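Local coordinates for uncharacterized conserved protein YjbQ/UPF0047 family, ortholog yugU B.subtilis (Clostridium acetobutylicum, PDB 1VMH) that is of unknown function but has the YjbQ-like fold of the UPF0047 family and assembles here as three copies of the chain, at residues A50-P55 with Q109-E114; A59-N64 with I126-F131. All blocks are in the same frame, centred on the assembly; numbering follows the deposited sequence.

Interaction 1: residues A50-P55 with Q109-E114; sequences AVVFCP and QQIIIE
A50 pairs with I111 and V52 with Q109 where strands 48-53 and 108-114 run antiparallel, the N-to-C directions of the short segments 162° apart, in the larger sheet of the YjbQ-like fold. Four backbone bonds join the two hydrogen-bonded pairs: A50 N to I111 O (2.8 Å, nearly straight at 176°), I111 N to A50 O, V52 N to Q109 O and Q109 N to V52 O. Between them lies the non-hydrogen-bonded pair V51 and Q110, where Q110 CA approaches A50 O at 3.1 Å in a CA-H...O contact.

On the face of A50, V52 and I111, the side chains of I111 and V52 meet at an oblique angle, CD1 of I111 4.0 Å from CG2 of V52. Farther along, I113 CD1 reaches back to A50, 3.7 Å from its N and 4.1 Å from its CB. V36 of helix 33-43 packs on both A50 and V52.

The other face belongs to V51 and Q110. Q110 CB starts 3.4 Å from A50 O; CG stands between the backbone N and the carbonyl carbon (chi1 65°), and the chain then extends beside V51, both side chains pointing the same way. At the amide, OE1 accepts a hydrogen bond from Q110 NE2 of the second subunit, and NE2 gives one to Q110 OE1 of the third, tying the three chains together through one residue. That same OE1 rests 3.9 Å from V51 CG2.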
loop_
_atom_site.group_PDB
_atom_site.type_symbol
_atom_site.label_atom_id
_atom_site.label_comp_id
_atom_site.label_asym_id
_atom_site.label_seq_id
_atom_site.Cartn_x
_atom_site.Cartn_y
_atom_site.Cartn_z
ATOM N N ALA A 50 -10.246 -8.573 7.823
ATOM C CA ALA A 50 -9.839 -7.675 8.909
ATOM C C ALA A 50 -9.124 -6.502 8.288
ATOM O O ALA A 50 -8.174 -6.688 7.513
ATOM C CB ALA A 50 -8.892 -8.398 9.820
ATOM N N VAL A 51 -9.568 -5.290 8.614
ATOM C CA VAL A 51 -8.937 -4.068 8.132
ATOM C C VAL A 51 -8.289 -3.376 9.305
ATOM O O VAL A 51 -8.945 -3.245 10.353
ATOM C CB VAL A 51 -10.000 -3.126 7.483
ATOM C CG1 VAL A 51 -9.338 -1.828 7.035
ATOM C CG2 VAL A 51 -10.674 -3.811 6.300
ATOM N N VAL A 52 -7.001 -3.020 9.172
ATOM C CA VAL A 52 -6.208 -2.445 10.209
ATOM C C VAL A 52 -5.753 -1.068 9.731
ATOM O O VAL A 52 -5.066 -0.998 8.732
ATOM C CB VAL A 52 -4.965 -3.317 10.502
ATOM C CG1 VAL A 52 -4.142 -2.757 11.631
ATOM C CG2 VAL A 52 -5.392 -4.754 10.819
ATOM N N PHE A 53 -6.170 -0.005 10.387
ATOM C CA PHE A 53 -5.977 1.380 9.905
ATOM C C PHE A 53 -5.209 2.233 10.940
ATOM O O PHE A 53 -5.540 2.206 12.154
ATOM C CB PHE A 53 -7.339 2.036 9.627
ATOM C CG PHE A 53 -7.261 3.402 8.973
ATOM C CD1 PHE A 53 -7.138 4.555 9.748
ATOM C CD2 PHE A 53 -7.318 3.534 7.597
ATOM C CE1 PHE A 53 -7.070 5.787 9.134
ATOM C CE2 PHE A 53 -7.227 4.765 7.009
ATOM C CZ PHE A 53 -7.079 5.869 7.760
ATOM N N CYS A 54 -4.220 3.000 10.458
ATOM C CA CYS A 54 -3.461 3.887 11.299
ATOM C C CYS A 54 -3.906 5.323 11.094
ATOM O O CYS A 54 -3.704 5.881 9.995
ATOM C CB CYS A 54 -1.982 3.748 10.983
ATOM S SG CYS A 54 -0.967 4.876 11.871
ATOM N N PRO A 55 -4.481 5.957 12.114
ATOM C CA PRO A 55 -4.951 7.352 11.960
ATOM C C PRO A 55 -3.865 8.419 12.081
ATOM O O PRO A 55 -4.202 9.635 12.080
ATOM C CB PRO A 55 -5.956 7.490 13.103
ATOM C CG PRO A 55 -5.373 6.620 14.177
ATOM C CD PRO A 55 -4.765 5.432 13.462
ATOM N N GLN A 109 -3.681 -1.963 6.236
ATOM C CA GLN A 109 -3.555 -3.226 5.565
ATOM C C GLN A 109 -4.804 -4.059 5.876
ATOM O O GLN A 109 -5.548 -3.828 6.854
ATOM C CB GLN A 109 -2.281 -3.964 5.951
ATOM C CG GLN A 109 -0.998 -3.174 5.720
ATOM C CD GLN A 109 -0.708 -2.880 4.284
ATOM O OE1 GLN A 109 -1.259 -3.507 3.376
ATOM N NE2 GLN A 109 0.218 -1.934 4.051
ATOM N N GLN A 110 -4.986 -5.111 5.090
ATOM C CA GLN A 110 -6.126 -6.004 5.280
ATOM C C GLN A 110 -5.698 -7.449 5.140
ATOM O O GLN A 110 -4.732 -7.772 4.427
ATOM C CB GLN A 110 -7.336 -5.621 4.444
ATOM C CG GLN A 110 -7.180 -5.710 2.990
ATOM C CD GLN A 110 -8.492 -5.349 2.271
ATOM O OE1 GLN A 110 -9.625 -5.350 2.860
ATOM N NE2 GLN A 110 -8.342 -4.995 1.029
ATOM N N ILE A 111 -6.381 -8.309 5.903
ATOM C CA ILE A 111 -6.036 -9.710 6.008
ATOM C C ILE A 111 -7.336 -10.510 5.873
ATOM O O ILE A 111 -8.369 -10.170 6.451
ATOM C CB ILE A 111 -5.353 -10.000 7.363
ATOM C CG1 ILE A 111 -4.173 -9.041 7.604
ATOM C CG2 ILE A 111 -4.899 -11.467 7.453
ATOM C CD1 ILE A 111 -4.541 -7.773 8.346
ATOM N N ILE A 112 -7.271 -11.598 5.132
ATOM C CA ILE A 112 -8.397 -12.477 4.961
ATOM C C ILE A 112 -8.620 -13.235 6.251
ATOM O O ILE A 112 -7.650 -13.666 6.928
ATOM C CB ILE A 112 -8.132 -13.449 3.829
ATOM C CG1 ILE A 112 -8.054 -12.690 2.493
ATOM C CG2 ILE A 112 -9.234 -14.516 3.738
ATOM C CD1 ILE A 112 -7.269 -13.454 1.360
ATOM N N ILE A 113 -9.888 -13.395 6.603
ATOM C CA ILE A 113 -10.307 -14.254 7.691
ATOM C C ILE A 113 -10.946 -15.491 7.070
ATOM O O ILE A 113 -11.876 -15.366 6.258
ATOM C CB ILE A 113 -11.317 -13.552 8.617
ATOM C CG1 ILE A 113 -10.712 -12.285 9.226
ATOM C CG2 ILE A 113 -11.777 -14.491 9.714
ATOM C CD1 ILE A 113 -11.769 -11.345 9.800
ATOM N N GLU A 114 -10.413 -16.653 7.409
ATOM C CA GLU A 114 -10.911 -17.928 6.878
ATOM C C GLU A 114 -10.973 -18.917 8.026
ATOM O O GLU A 114 -9.985 -19.059 8.759
ATOM C CB GLU A 114 -9.941 -18.432 5.810
ATOM C CG GLU A 114 -10.391 -19.715 5.109
ATOM C CD GLU A 114 -9.336 -20.191 4.135
ATOM O OE1 GLU A 114 -8.211 -20.547 4.564
ATOM O OE2 GLU A 114 -9.622 -20.187 2.923
#

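Interaction 2: residues A59-N64 with I126-F131; sequences AGITIN and IYFTEF
G60 and T62 are bonded through their backbones to T129 and Y127, two hydrogen-bonded pairs of an antiparallel ladder. T129 N donates to G60 O at 2.8 Å and T62 N to Y127 O at 3.0 Å. G60 N to T129 O and Y127 N to T62 O complete the ladder. Weaker CA-H...O contacts fill in, such as I61 CA to Y127 O at 3.3 Å.

The ladder is the contact between strands 59-65 and 124-130 in the three-stranded antiparallel sheet of the fold, with strand 28-31 on the far side of 124-130.

Apolar contacts occupy both faces. On that of A59, I61 and F128, A59 CB lies 3.6 Å from F128 CZ, and I61 CD1 lies 4.1 Å from F128 CD2. On the opposite face T62 and T129 cross at about a right angle, CG2 to CG2 at 3.6 Å; T62 CG2 stands between its backbone N and carbonyl carbon, with OG1 anti to N (chi1 -162°).

The F128 ring also has a polar neighbour: G60 O lies over one face, toward the rim. Among the polar ends, Y127 OH is hydrogen-bonded to E65 O; T62 OG1 and N64 ND2 are both hydrogen-bonded to S103 OG of the third subunit.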
loop_
_atom_site.group_PDB
_atom_site.type_symbol
_atom_site.label_atom_id
_atom_site.label_comp_id
_atom_site.label_asym_id
_atom_site.label_seq_id
_atom_site.Cartn_x
_atom_site.Cartn_y
_atom_site.Cartn_z
ATOM N N ALA A 59 2.982 7.469 11.053
ATOM C CA ALA A 59 3.091 6.046 11.287
ATOM C C ALA A 59 2.247 5.332 10.207
ATOM O O ALA A 59 1.502 5.958 9.461
ATOM C CB ALA A 59 2.651 5.691 12.669
ATOM N N GLY A 60 2.387 4.023 10.133
ATOM C CA GLY A 60 1.660 3.256 9.150
ATOM C C GLY A 60 1.485 1.822 9.609
ATOM O O GLY A 60 1.686 1.491 10.795
ATOM N N ILE A 61 1.019 0.997 8.673
ATOM C CA ILE A 61 0.791 -0.435 8.919
ATOM C C ILE A 61 1.483 -1.216 7.816
ATOM O O ILE A 61 1.387 -0.849 6.648
ATOM C CB ILE A 61 -0.709 -0.808 8.898
ATOM C CG1 ILE A 61 -1.534 0.111 9.823
ATOM C CG2 ILE A 61 -0.908 -2.278 9.228
ATOM C CD1 ILE A 61 -1.329 -0.005 11.307
ATOM N N THR A 62 2.196 -2.273 8.156
ATOM C CA THR A 62 2.723 -3.172 7.145
ATOM C C THR A 62 2.603 -4.611 7.597
ATOM O O THR A 62 2.262 -4.866 8.740
ATOM C CB THR A 62 4.204 -2.880 6.801
ATOM O OG1 THR A 62 4.521 -3.509 5.533
ATOM C CG2 THR A 62 5.136 -3.347 7.879
ATOM N N ILE A 63 2.849 -5.553 6.706
ATOM C CA ILE A 63 2.825 -7.010 7.058
ATOM C C ILE A 63 4.166 -7.544 6.636
ATOM O O ILE A 63 4.556 -7.339 5.484
ATOM C CB ILE A 63 1.653 -7.714 6.361
ATOM C CG1 ILE A 63 0.316 -7.128 6.869
ATOM C CG2 ILE A 63 1.689 -9.214 6.557
ATOM C CD1 ILE A 63 -0.975 -7.723 6.319
ATOM N N ASN A 64 4.881 -8.216 7.525
ATOM C CA ASN A 64 6.208 -8.671 7.160
ATOM C C ASN A 64 6.650 -9.735 8.154
ATOM O O ASN A 64 5.865 -10.198 8.979
ATOM C CB ASN A 64 7.197 -7.499 6.995
ATOM C CG ASN A 64 8.227 -7.745 5.897
ATOM O OD1 ASN A 64 8.975 -8.719 5.970
ATOM N ND2 ASN A 64 8.249 -6.882 4.867
ATOM N N ILE A 126 1.468 -8.705 11.406
ATOM C CA ILE A 126 0.910 -7.382 11.135
ATOM C C ILE A 126 1.573 -6.413 12.083
ATOM O O ILE A 126 1.603 -6.666 13.303
ATOM C CB ILE A 126 -0.587 -7.343 11.363
ATOM C CG1 ILE A 126 -1.331 -8.403 10.542
ATOM C CG2 ILE A 126 -1.096 -5.940 11.022
ATOM C CD1 ILE A 126 -2.685 -8.784 11.133
ATOM N N TYR A 127 2.163 -5.334 11.551
ATOM C CA TYR A 127 2.920 -4.363 12.308
ATOM C C TYR A 127 2.399 -2.958 12.205
ATOM O O TYR A 127 2.063 -2.481 11.130
ATOM C CB TYR A 127 4.338 -4.324 11.785
ATOM C CG TYR A 127 5.205 -5.455 12.196
ATOM C CD1 TYR A 127 5.763 -5.472 13.459
ATOM C CD2 TYR A 127 5.516 -6.471 11.329
ATOM C CE1 TYR A 127 6.599 -6.489 13.856
ATOM C CE2 TYR A 127 6.376 -7.473 11.708
ATOM C CZ TYR A 127 6.902 -7.472 12.976
ATOM O OH TYR A 127 7.787 -8.475 13.380
ATOM N N PHE A 128 2.304 -2.292 13.347
ATOM C CA PHE A 128 2.259 -0.833 13.403
ATOM C C PHE A 128 3.695 -0.313 13.242
ATOM O O PHE A 128 4.589 -0.741 13.987
ATOM C CB PHE A 128 1.731 -0.420 14.770
ATOM C CG PHE A 128 1.502 1.041 14.937
ATOM C CD1 PHE A 128 2.512 1.875 15.290
ATOM C CD2 PHE A 128 0.241 1.594 14.751
ATOM C CE1 PHE A 128 2.293 3.250 15.449
ATOM C CE2 PHE A 128 0.031 2.941 14.941
ATOM C CZ PHE A 128 1.044 3.758 15.263
ATOM N N THR A 129 3.942 0.565 12.253
ATOM C CA THR A 129 5.265 1.083 11.953
ATOM C C THR A 129 5.339 2.548 12.430
ATOM O O THR A 129 4.835 3.473 11.770
ATOM C CB THR A 129 5.646 0.970 10.443
ATOM O OG1 THR A 129 4.740 1.751 9.653
ATOM C CG2 THR A 129 5.423 -0.481 9.974
ATOM N N GLU A 130 5.974 2.758 13.584
ATOM C CA GLU A 130 6.161 4.080 14.133
ATOM C C GLU A 130 7.354 4.718 13.479
ATOM O O GLU A 130 8.439 4.134 13.508
ATOM C CB GLU A 130 6.377 3.975 15.645
ATOM C CG GLU A 130 6.777 5.292 16.329
ATOM C CD GLU A 130 5.641 6.278 16.294
ATOM O OE1 GLU A 130 5.452 6.937 15.259
ATOM O OE2 GLU A 130 4.930 6.417 17.313
ATOM N N PHE A 131 7.190 5.949 12.981
ATOM C CA PHE A 131 8.316 6.745 12.502
ATOM C C PHE A 131 8.600 8.077 13.232
ATOM O O PHE A 131 9.572 8.770 12.882
ATOM C CB PHE A 131 8.196 6.973 11.003
ATOM C CG PHE A 131 8.175 5.680 10.218
ATOM C CD1 PHE A 131 9.289 4.846 10.199
ATOM C CD2 PHE A 131 7.034 5.295 9.525
ATOM C CE1 PHE A 131 9.283 3.659 9.470
ATOM C CE2 PHE A 131 7.013 4.100 8.798
ATOM C CZ PHE A 131 8.113 3.293 8.784
#

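Interactions 1 and 2 belong to the two sheets of the chain, their centres about 12 Å apart, and touch through side chains and two backbone oxygens. I111 of interaction 1 packs against interaction 2: its CD1 is 3.5 Å from I126 CD1 and its CG1 is 3.7 Å from I63 CD1. A probable hydrogen bond from Q109 NE2 to I61 O (3.0 Å) adds a polar tie. C54 SG packs 3.6 Å from A59 O, close to where strand 48-53 leads on to strand 59-65. Both contacts also touch the third subunit. A bound sodium ion lies about 7 Å from the side chain of Q109 and about 8 Å from that of T62.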